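Local coordinates for protein acyl-ACP thioesterase (Bacteroides thetaiotaomicron, PDB 2ESS) that probably hydrolyses fatty acyl-ACP thioesters to release fatty acids during lipid biosynthesis, and binds calcium ions in the crystal, at residues R64-D70 and I107-V113; R198-M204 and R242-E248. All coordinates share one frame; numbering follows the deposited sequence.

Both contacts are pairs of antiparallel neighbours in one large sheet. Across it the strands run in the order 106-118, 58-69, 199-206, 238-247. Interaction 1 joins the first two and interaction 2 the last two, with centres about 10 Å apart. Along the chain, interaction 1 closes before interaction 2 opens. Interaction 1 lies in the N-terminal HotDog unit and interaction 2 in the C-terminal one. Strands 58-69 and 199-206 pair at the middle, making one continuous sheet from the two HotDog units. There Leu65 O lies 2.8 Å from Met204 N, a probable hydrogen bond. A salt bridge from Glu68 OE2 to Arg201 NH1, 2.9 Å, also crosses this seam.

Interaction 1: R64-D70 and I107-V113; sequences RLAIELD and IGYARSV
Glu68 and Tyr109 meet through their flat peptide groups, not through the carboxylate or the phenol ring. Glu68 N points at Tyr109 O (2.9 Å) almost head-on, with an N-H...O angle of 177°. The Tyr109 ring stands off the strands and packs on Pro145, while the Glu68 carboxylate turns away to Arg201. Ala66 and Arg111 are paired in the same manner. Arg111 N lies in the carbonyl plane of Ala66 O, at 2.8 Å. At the Arg64-Val113 end the donors tilt from the carbonyl planes, and the bond from Arg64 N to Val113 O stretches to 3.3 Å.

This antiparallel pair belongs to a HotDog sheet, which wraps around helix 28-45. Leu65, Ile67, Leu69 and Ala110 are on the same face of the sheet. Ile67 CG1 lies against Ala110 CB at 4.1 Å, and both residues press on Leu35 of that helix. In Leu65, CG is anti to the backbone N (chi1 180°) and CD1 rests 3.7 Å from Arg111 O. Gly108 has no side chain, and Leu69 CD2 sits directly on Gly108 CA at 3.9 Å. On the other face, Ala66 is covered by Arg201 and Glu203 of strand 199-206. The Arg111 guanidinium leads away to Glu86 and to the carbonyls of Cys144 and Ile146. On the far side of 107-113, a classic beta bulge sets Ile107 and Gly108 opposite the single residue Val99 of strand 92-100. Asp70 N donates to Ile107 O at 2.7 Å.

Interaction 2: R198-M204 and R242-E248; sequences RIRRFEM and RSKVIFE
A classic beta bulge sets Arg200 and Arg201 opposite the single residue Ile246 in this antiparallel pair of the C-terminal HotDog unit. Ile246 O therefore accepts two backbone N-H groups. The bond from Arg200 N to Ile246 O is short, 2.8 Å, but bent, with an N-H...O angle of 143°. The bond from Arg201 N to Ile246 O is longer, 3.2 Å, but straight, and it uses a lone pair in the carbonyl plane. Glu203 O is also doubly used. One donor is the backbone N-H of Lys244. The other is the hydroxyl of Ser243, with OG 2.9 Å from Glu203 O.

Glu203 OE2 is a crowded acceptor. It lies in the guanidinium plane of Arg201, gripped side-on by NE and NH2. Arg201 NE is 2.8 Å from Glu203 OE2, on the anti side of the carboxylate, while NH2 comes from above the carboxylate plane. A water also donates to Glu203 OE2 at 2.8 Å. The same water accepts from Lys244 NZ at 3.1 Å, so it bridges two charges that do not touch directly. The Lys244 chain runs alongside Glu203, and its bend at chi3 (-64°) brings NZ round to the water. With Glu203 replaced by alanine, Arg201 NE is likely to lose its acceptor, and the water at Lys244 NZ its carboxylate partner.

At the C-terminus, Arg198 and Glu248 exchange two backbone hydrogen bonds, and Arg198 NH1 donates to Leu69 O. The long salt bridge from Arg200 NH1 to Glu248 OE2 spans 3.8 Å, with the two planes 58° apart. On the apolar face, Phe202 packs beside Val245 and touches helix 178-186. Ile199 CG1 lies over one face of Phe247, 4.0 Å from the ring centroid and offset toward CE2.

Interaction 1: R64-D70 and I107-V113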
ATOM      1  N   ARG A  64      19.932   6.548   1.150  1.00 33.16           N
ATOM      2  CA  ARG A  64      19.865   6.436  -0.311  1.00 31.66           C
ATOM      3  C   ARG A  64      19.284   5.070  -0.733  1.00 34.02           C
ATOM      4  O   ARG A  64      19.516   4.055  -0.097  1.00 35.03           O
ATOM      5  CB  ARG A  64      21.231   6.588  -0.945  1.00 30.36           C
ATOM      6  CG  ARG A  64      21.977   7.851  -0.688  1.00 32.66           C
ATOM      7  CD  ARG A  64      23.145   8.049  -1.713  1.00 36.25           C
ATOM      8  NE  ARG A  64      23.910   9.278  -1.419  1.00 33.84           N
ATOM      9  CZ  ARG A  64      23.473  10.501  -1.696  1.00 40.14           C
ATOM     10  NH1 ARG A  64      22.304  10.695  -2.317  1.00 33.70           N
ATOM     11  NH2 ARG A  64      24.204  11.541  -1.360  1.00 42.10           N
ATOM     12  N   LEU A  65      18.541   5.074  -1.827  1.00 32.76           N
ATOM     13  CA  LEU A  65      17.976   3.859  -2.435  1.00 35.27           C
ATOM     14  C   LEU A  65      18.075   3.980  -3.952  1.00 37.06           C
ATOM     15  O   LEU A  65      17.627   4.996  -4.496  1.00 39.26           O
ATOM     16  CB  LEU A  65      16.524   3.694  -2.016  1.00 36.12           C
ATOM     17  CG  LEU A  65      15.738   2.499  -2.536  1.00 40.12           C
ATOM     18  CD1 LEU A  65      16.395   1.129  -2.118  1.00 37.05           C
ATOM     19  CD2 LEU A  65      14.309   2.605  -2.098  1.00 40.26           C
ATOM     20  N   ALA A  66      18.686   2.990  -4.633  1.00 35.10           N
ATOM     21  CA  ALA A  66      18.658   2.930  -6.117  1.00 34.04           C
ATOM     22  C   ALA A  66      18.126   1.557  -6.493  1.00 36.09           C
ATOM     23  O   ALA A  66      18.563   0.555  -5.937  1.00 33.91           O
ATOM     24  CB  ALA A  66      20.029   3.161  -6.754  1.00 35.63           C
ATOM     25  N   ILE A  67      17.184   1.565  -7.431  1.00 33.10           N
ATOM     26  CA  ILE A  67      16.511   0.387  -7.995  1.00 35.81           C
ATOM     27  C   ILE A  67      16.727   0.403  -9.512  1.00 33.92           C
ATOM     28  O   ILE A  67      16.531   1.424 -10.183  1.00 30.94           O
ATOM     29  CB  ILE A  67      14.995   0.386  -7.693  1.00 39.49           C
ATOM     30  CG1 ILE A  67      14.726   0.480  -6.187  1.00 39.33           C
ATOM     31  CG2 ILE A  67      14.269  -0.893  -8.263  1.00 31.86           C
ATOM     32  CD1 ILE A  67      13.246   0.815  -5.833  1.00 38.22           C
ATOM     33  N   GLU A  68      17.200  -0.700 -10.058  1.00 32.81           N
ATOM     34  CA  GLU A  68      17.376  -0.800 -11.517  1.00 36.10           C
ATOM     35  C   GLU A  68      16.749  -2.100 -12.002  1.00 36.70           C
ATOM     36  O   GLU A  68      17.043  -3.174 -11.457  1.00 36.55           O
ATOM     37  CB  GLU A  68      18.854  -0.730 -11.902  1.00 37.85           C
ATOM     38  CG  GLU A  68      19.108  -0.450 -13.379  1.00 40.26           C
ATOM     39  CD  GLU A  68      20.583  -0.143 -13.688  1.00 43.84           C
ATOM     40  OE1 GLU A  68      21.008  -0.532 -14.795  1.00 51.29           O
ATOM     41  OE2 GLU A  68      21.300   0.470 -12.841  1.00 46.86           O
ATOM     42  N   LEU A  69      15.879  -1.987 -13.008  1.00 35.28           N
ATOM     43  CA  LEU A  69      15.006  -3.096 -13.442  1.00 36.79           C
ATOM     44  C   LEU A  69      15.051  -3.316 -14.931  1.00 36.36           C
ATOM     45  O   LEU A  69      15.062  -2.354 -15.680  1.00 33.65           O
ATOM     46  CB  LEU A  69      13.550  -2.807 -13.059  1.00 39.63           C
ATOM     47  CG  LEU A  69      13.216  -2.601 -11.578  1.00 43.54           C
ATOM     48  CD1 LEU A  69      11.884  -1.906 -11.470  1.00 44.15           C
ATOM     49  CD2 LEU A  69      13.236  -3.918 -10.822  1.00 44.63           C
ATOM     50  N   ASP A  70      15.067  -4.588 -15.347  1.00 37.90           N
ATOM     51  CA  ASP A  70      14.781  -4.975 -16.734  1.00 40.41           C
ATOM     52  C   ASP A  70      13.272  -5.112 -16.959  1.00 39.19           C
ATOM     53  O   ASP A  70      12.763  -4.852 -18.043  1.00 40.99           O
ATOM     54  CB  ASP A  70      15.403  -6.332 -17.050  1.00 42.36           C
ATOM     55  CG  ASP A  70      16.918  -6.269 -17.181  1.00 55.26           C
ATOM     56  OD1 ASP A  70      17.469  -5.166 -17.439  1.00 57.11           O
ATOM     57  OD2 ASP A  70      17.557  -7.336 -17.033  1.00 71.49           O
ATOM     58  N   ILE A 107      15.563 -10.071 -12.515  1.00 33.85           N
ATOM     59  CA  ILE A 107      14.942  -9.007 -13.314  1.00 35.65           C
ATOM     60  C   ILE A 107      15.292  -7.594 -12.820  1.00 36.42           C
ATOM     61  O   ILE A 107      15.002  -6.595 -13.495  1.00 36.99           O
ATOM     62  CB  ILE A 107      13.396  -9.150 -13.421  1.00 31.54           C
ATOM     63  CG1 ILE A 107      12.719  -9.153 -12.038  1.00 33.55           C
ATOM     64  CG2 ILE A 107      13.050 -10.373 -14.320  1.00 33.57           C
ATOM     65  CD1 ILE A 107      11.215  -8.954 -12.028  1.00 34.75           C
ATOM     66  N   GLY A 108      15.910  -7.510 -11.662  1.00 39.07           N
ATOM     67  CA  GLY A 108      16.394  -6.220 -11.177  1.00 37.56           C
ATOM     68  C   GLY A 108      17.286  -6.329  -9.952  1.00 37.63           C
ATOM     69  O   GLY A 108      17.439  -7.413  -9.352  1.00 33.97           O
ATOM     70  N   TYR A 109      17.881  -5.184  -9.602  1.00 34.46           N
ATOM     71  CA  TYR A 109      18.745  -5.060  -8.455  1.00 32.96           C
ATOM     72  C   TYR A 109      18.451  -3.760  -7.736  1.00 32.40           C
ATOM     73  O   TYR A 109      17.926  -2.854  -8.317  1.00 31.50           O
ATOM     74  CB  TYR A 109      20.209  -5.065  -8.852  1.00 33.53           C
ATOM     75  CG  TYR A 109      20.651  -6.329  -9.465  1.00 36.41           C
ATOM     76  CD1 TYR A 109      20.966  -7.422  -8.682  1.00 37.47           C
ATOM     77  CD2 TYR A 109      20.713  -6.454 -10.844  1.00 39.84           C
ATOM     78  CE1 TYR A 109      21.348  -8.635  -9.273  1.00 44.00           C
ATOM     79  CE2 TYR A 109      21.083  -7.645 -11.440  1.00 40.68           C
ATOM     80  CZ  TYR A 109      21.405  -8.720 -10.651  1.00 41.98           C
ATOM     81  OH  TYR A 109      21.779  -9.871 -11.269  1.00 43.01           O
ATOM     82  N   ALA A 110      18.804  -3.698  -6.457  1.00 33.08           N
ATOM     83  CA  ALA A 110      18.726  -2.468  -5.703  1.00 31.78           C
ATOM     84  C   ALA A 110      19.918  -2.345  -4.755  1.00 32.95           C
ATOM     85  O   ALA A 110      20.488  -3.357  -4.305  1.00 30.30           O
ATOM     86  CB  ALA A 110      17.380  -2.342  -4.963  1.00 30.57           C
ATOM     87  N   ARG A 111      20.294  -1.084  -4.502  1.00 32.43           N
ATOM     88  CA  ARG A 111      21.331  -0.718  -3.541  1.00 34.97           C
ATOM     89  C   ARG A 111      20.721   0.281  -2.563  1.00 35.87           C
ATOM     90  O   ARG A 111      20.034   1.202  -2.990  1.00 33.47           O
ATOM     91  CB  ARG A 111      22.514  -0.074  -4.236  1.00 32.94           C
ATOM     92  CG  ARG A 111      23.332  -1.022  -5.080  1.00 34.73           C
ATOM     93  CD  ARG A 111      24.491  -0.295  -5.757  1.00 38.78           C
ATOM     94  NE  ARG A 111      25.383  -1.310  -6.279  1.00 41.61           N
ATOM     95  CZ  ARG A 111      26.403  -1.849  -5.632  1.00 36.96           C
ATOM     96  NH1 ARG A 111      26.771  -1.444  -4.420  1.00 43.02           N
ATOM     97  NH2 ARG A 111      27.075  -2.809  -6.225  1.00 43.83           N
ATOM     98  N   SER A 112      20.973   0.080  -1.269  1.00 34.50           N
ATOM     99  CA  SER A 112      20.483   0.971  -0.203  1.00 33.61           C
ATOM    100  C   SER A 112      21.656   1.331   0.704  1.00 34.84           C
ATOM    101  O   SER A 112      22.609   0.546   0.864  1.00 35.35           O
ATOM    102  CB  SER A 112      19.335   0.344   0.589  1.00 35.40           C
ATOM    103  OG  SER A 112      19.690  -0.862   1.268  1.00 34.05           O
ATOM    104  N   VAL A 113      21.621   2.546   1.241  1.00 32.96           N
ATOM    105  CA  VAL A 113      22.708   3.076   2.086  1.00 31.60           C
ATOM    106  C   VAL A 113      22.021   3.583   3.349  1.00 31.09           C
ATOM    107  O   VAL A 113      21.047   4.334   3.286  1.00 32.04           O
ATOM    108  CB  VAL A 113      23.517   4.204   1.404  1.00 30.29           C
ATOM    109  CG1 VAL A 113      24.604   4.803   2.382  1.00 32.23           C
ATOM    110  CG2 VAL A 113      24.103   3.727   0.032  1.00 31.80           C
TER

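Interaction 2: R198-M204 and R242-E248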
ATOM      1  N   ARG A 198       8.936   2.613 -19.692  1.00 34.53           N
ATOM      2  CA  ARG A 198       8.956   2.139 -18.317  1.00 36.49           C
ATOM      3  C   ARG A 198      10.154   2.739 -17.623  1.00 32.35           C
ATOM      4  O   ARG A 198      11.125   3.092 -18.278  1.00 30.41           O
ATOM      5  CB  ARG A 198       9.051   0.623 -18.272  1.00 36.55           C
ATOM      6  CG  ARG A 198      10.184   0.058 -19.043  1.00 47.02           C
ATOM      7  CD  ARG A 198      10.144  -1.447 -19.020  1.00 58.18           C
ATOM      8  NE  ARG A 198      10.453  -1.910 -17.683  1.00 57.33           N
ATOM      9  CZ  ARG A 198      11.681  -1.953 -17.168  1.00 62.94           C
ATOM     10  NH1 ARG A 198      12.745  -1.587 -17.883  1.00 53.68           N
ATOM     11  NH2 ARG A 198      11.831  -2.379 -15.923  1.00 62.51           N
ATOM     12  N   ILE A 199      10.087   2.778 -16.290  1.00 32.82           N
ATOM     13  CA  ILE A 199      11.175   3.265 -15.485  1.00 34.50           C
ATOM     14  C   ILE A 199      12.212   2.157 -15.400  1.00 33.83           C
ATOM     15  O   ILE A 199      11.927   1.091 -14.873  1.00 34.73           O
ATOM     16  CB  ILE A 199      10.726   3.633 -14.063  1.00 32.33           C
ATOM     17  CG1 ILE A 199       9.687   4.758 -14.133  1.00 33.96           C
ATOM     18  CG2 ILE A 199      11.959   4.107 -13.227  1.00 32.82           C
ATOM     19  CD1 ILE A 199       9.035   5.100 -12.794  1.00 36.03           C
ATOM     20  N   ARG A 200      13.417   2.421 -15.882  1.00 30.18           N
ATOM     21  CA  ARG A 200      14.513   1.465 -15.764  1.00 33.89           C
ATOM     22  C   ARG A 200      15.417   1.709 -14.575  1.00 34.76           C
ATOM     23  O   ARG A 200      15.992   0.764 -14.036  1.00 36.26           O
ATOM     24  CB  ARG A 200      15.301   1.358 -17.056  1.00 37.00           C
ATOM     25  CG  ARG A 200      16.430   2.309 -17.293  1.00 50.48           C
ATOM     26  CD  ARG A 200      17.480   1.627 -18.200  1.00 66.67           C
ATOM     27  NE  ARG A 200      18.146   0.516 -17.495  1.00 74.37           N
ATOM     28  CZ  ARG A 200      17.849  -0.788 -17.591  1.00 78.95           C
ATOM     29  NH1 ARG A 200      16.885  -1.247 -18.397  1.00 79.01           N
ATOM     30  NH2 ARG A 200      18.545  -1.661 -16.867  1.00 81.90           N
ATOM     31  N   ARG A 201      15.540   2.965 -14.159  1.00 33.78           N
ATOM     32  CA  ARG A 201      16.292   3.270 -12.940  1.00 32.68           C
ATOM     33  C   ARG A 201      15.600   4.342 -12.147  1.00 33.07           C
ATOM     34  O   ARG A 201      15.108   5.313 -12.707  1.00 34.26           O
ATOM     35  CB  ARG A 201      17.719   3.689 -13.258  1.00 35.30           C
ATOM     36  CG  ARG A 201      18.550   3.876 -11.958  1.00 34.34           C
ATOM     37  CD  ARG A 201      19.948   3.799 -12.202  1.00 38.31           C
ATOM     38  NE  ARG A 201      20.688   4.230 -11.017  1.00 42.19           N
ATOM     39  CZ  ARG A 201      21.517   3.483 -10.297  1.00 39.27           C
ATOM     40  NH1 ARG A 201      21.709   2.182 -10.580  1.00 36.41           N
ATOM     41  NH2 ARG A 201      22.154   4.060  -9.271  1.00 36.77           N
ATOM     42  N   PHE A 202      15.570   4.151 -10.830  1.00 31.12           N
ATOM     43  CA  PHE A 202      14.901   5.035  -9.918  1.00 31.98           C
ATOM     44  C   PHE A 202      15.751   5.187  -8.655  1.00 32.50           C
ATOM     45  O   PHE A 202      16.155   4.194  -8.031  1.00 33.37           O
ATOM     46  CB  PHE A 202      13.503   4.502  -9.600  1.00 36.40           C
ATOM     47  CG  PHE A 202      12.747   5.360  -8.629  1.00 35.77           C
ATOM     48  CD1 PHE A 202      12.153   6.535  -9.044  1.00 39.12           C
ATOM     49  CD2 PHE A 202      12.666   4.994  -7.293  1.00 39.37           C
ATOM     50  CE1 PHE A 202      11.495   7.341  -8.144  1.00 34.91           C
ATOM     51  CE2 PHE A 202      12.020   5.773  -6.417  1.00 41.00           C
ATOM     52  CZ  PHE A 202      11.421   6.954  -6.844  1.00 37.26           C
ATOM     53  N   GLU A 203      16.042   6.429  -8.290  1.00 32.95           N
ATOM     54  CA  GLU A 203      16.819   6.697  -7.090  1.00 34.89           C
ATOM     55  C   GLU A 203      16.129   7.685  -6.162  1.00 31.88           C
ATOM     56  O   GLU A 203      15.453   8.572  -6.607  1.00 31.05           O
ATOM     57  CB  GLU A 203      18.178   7.260  -7.459  1.00 32.94           C
ATOM     58  CG  GLU A 203      18.953   6.492  -8.483  1.00 35.01           C
ATOM     59  CD  GLU A 203      20.254   7.177  -8.896  1.00 43.02           C
ATOM     60  OE1 GLU A 203      20.682   8.150  -8.237  1.00 48.09           O
ATOM     61  OE2 GLU A 203      20.829   6.751  -9.922  1.00 48.78           O
HETATM   62  N   MSE A 204      16.279   7.468  -4.874  1.00 28.78           N
HETATM   63  CA  MSE A 204      15.766   8.337  -3.820  1.00 31.85           C
HETATM   64  C   MSE A 204      16.945   8.704  -2.938  1.00 33.02           C
HETATM   65  O   MSE A 204      17.820   7.843  -2.641  1.00 33.16           O
HETATM   66  CB  MSE A 204      14.784   7.593  -2.944  1.00 34.14           C
HETATM   67  CG  MSE A 204      13.491   7.253  -3.640  1.00 38.27           C
HETATM   68 SE   MSE A 204      12.520   8.969  -4.079  0.75 39.87          SE
HETATM   69  CE  MSE A 204      12.498  10.009  -2.368  1.00 38.67           C
ATOM     70  N   ARG A 242      15.409  14.071  -2.706  1.00 32.29           N
ATOM     71  CA  ARG A 242      15.725  14.203  -4.112  1.00 31.57           C
ATOM     72  C   ARG A 242      15.571  12.825  -4.727  1.00 33.00           C
ATOM     73  O   ARG A 242      15.650  11.786  -4.014  1.00 29.85           O
ATOM     74  CB  ARG A 242      17.148  14.758  -4.333  1.00 31.13           C
ATOM     75  CG  ARG A 242      17.274  16.212  -3.934  1.00 38.00           C
ATOM     76  CD  ARG A 242      18.649  16.834  -4.210  1.00 36.96           C
ATOM     77  NE  ARG A 242      19.479  16.500  -3.095  1.00 54.10           N
ATOM     78  CZ  ARG A 242      19.806  17.312  -2.103  1.00 46.02           C
ATOM     79  NH1 ARG A 242      19.440  18.590  -2.067  1.00 52.44           N
ATOM     80  NH2 ARG A 242      20.541  16.807  -1.138  1.00 46.72           N
ATOM     81  N   SER A 243      15.351  12.831  -6.044  1.00 29.52           N
ATOM     82  CA  SER A 243      15.086  11.635  -6.799  1.00 32.24           C
ATOM     83  C   SER A 243      15.615  11.764  -8.208  1.00 32.90           C
ATOM     84  O   SER A 243      15.729  12.863  -8.763  1.00 31.91           O
ATOM     85  CB  SER A 243      13.577  11.341  -6.800  1.00 34.03           C
ATOM     86  OG  SER A 243      13.252  10.204  -7.579  1.00 37.90           O
ATOM     87  N   LYS A 244      15.984  10.618  -8.759  1.00 32.03           N
ATOM     88  CA  LYS A 244      16.340  10.503 -10.147  1.00 33.32           C
ATOM     89  C   LYS A 244      15.497   9.376 -10.759  1.00 34.15           C
ATOM     90  O   LYS A 244      15.352   8.294 -10.184  1.00 33.03           O
ATOM     91  CB  LYS A 244      17.822  10.247 -10.271  1.00 37.37           C
ATOM     92  CG  LYS A 244      18.356  10.264 -11.673  1.00 41.54           C
ATOM     93  CD  LYS A 244      19.833   9.880 -11.705  1.00 52.24           C
ATOM     94  CE  LYS A 244      20.687  10.879 -10.965  1.00 54.79           C
ATOM     95  NZ  LYS A 244      22.120  10.746 -11.312  1.00 62.17           N
ATOM     96  N   VAL A 245      14.907   9.672 -11.907  1.00 34.49           N
ATOM     97  CA  VAL A 245      14.000   8.754 -12.608  1.00 33.37           C
ATOM     98  C   VAL A 245      14.508   8.667 -14.027  1.00 33.43           C
ATOM     99  O   VAL A 245      14.633   9.692 -14.728  1.00 33.91           O
ATOM    100  CB  VAL A 245      12.549   9.246 -12.596  1.00 34.67           C
ATOM    101  CG1 VAL A 245      11.623   8.121 -13.001  1.00 36.86           C
ATOM    102  CG2 VAL A 245      12.116   9.758 -11.238  1.00 37.68           C
ATOM    103  N   ILE A 246      14.877   7.461 -14.436  1.00 32.94           N
ATOM    104  CA  ILE A 246      15.285   7.216 -15.821  1.00 35.01           C
ATOM    105  C   ILE A 246      14.268   6.271 -16.485  1.00 34.42           C
ATOM    106  O   ILE A 246      14.051   5.147 -16.033  1.00 31.67           O
ATOM    107  CB  ILE A 246      16.737   6.676 -15.904  1.00 35.52           C
ATOM    108  CG1 ILE A 246      17.710   7.720 -15.278  1.00 39.11           C
ATOM    109  CG2 ILE A 246      17.127   6.398 -17.354  1.00 35.12           C
ATOM    110  CD1 ILE A 246      19.121   7.274 -15.173  1.00 37.05           C
ATOM    111  N   PHE A 247      13.637   6.757 -17.534  1.00 33.50           N
ATOM    112  CA  PHE A 247      12.708   5.969 -18.328  1.00 35.78           C
ATOM    113  C   PHE A 247      13.423   5.370 -19.521  1.00 38.60           C
ATOM    114  O   PHE A 247      14.453   5.886 -19.945  1.00 38.62           O
ATOM    115  CB  PHE A 247      11.576   6.830 -18.869  1.00 34.85           C
ATOM    116  CG  PHE A 247      10.577   7.237 -17.843  1.00 37.53           C
ATOM    117  CD1 PHE A 247      10.785   8.342 -17.047  1.00 33.38           C
ATOM    118  CD2 PHE A 247       9.390   6.519 -17.693  1.00 39.36           C
ATOM    119  CE1 PHE A 247       9.835   8.723 -16.111  1.00 39.98           C
ATOM    120  CE2 PHE A 247       8.436   6.906 -16.766  1.00 38.21           C
ATOM    121  CZ  PHE A 247       8.662   7.996 -15.963  1.00 38.31           C
ATOM    122  N   GLU A 248      12.873   4.277 -20.048  1.00 42.60           N
ATOM    123  CA  GLU A 248      13.197   3.838 -21.414  1.00 49.24           C
ATOM    124  C   GLU A 248      12.016   3.174 -22.158  1.00 50.37           C
ATOM    125  O   GLU A 248      11.185   2.455 -21.557  1.00 48.72           O
ATOM    126  CB  GLU A 248      14.408   2.914 -21.379  1.00 51.76           C
ATOM    127  CG  GLU A 248      14.128   1.499 -20.936  1.00 61.39           C
ATOM    128  CD  GLU A 248      15.199   0.542 -21.414  1.00 71.78           C
ATOM    129  OE1 GLU A 248      16.360   0.984 -21.615  1.00 76.46           O
ATOM    130  OE2 GLU A 248      14.866  -0.649 -21.590  1.00 83.51           O
ATOM    131  OXT GLU A 248      11.865   3.316 -23.391  1.00 53.68           O
TER
HETATM  132  O   HOH W   1      22.116   7.795 -12.229  1.00 53.44           O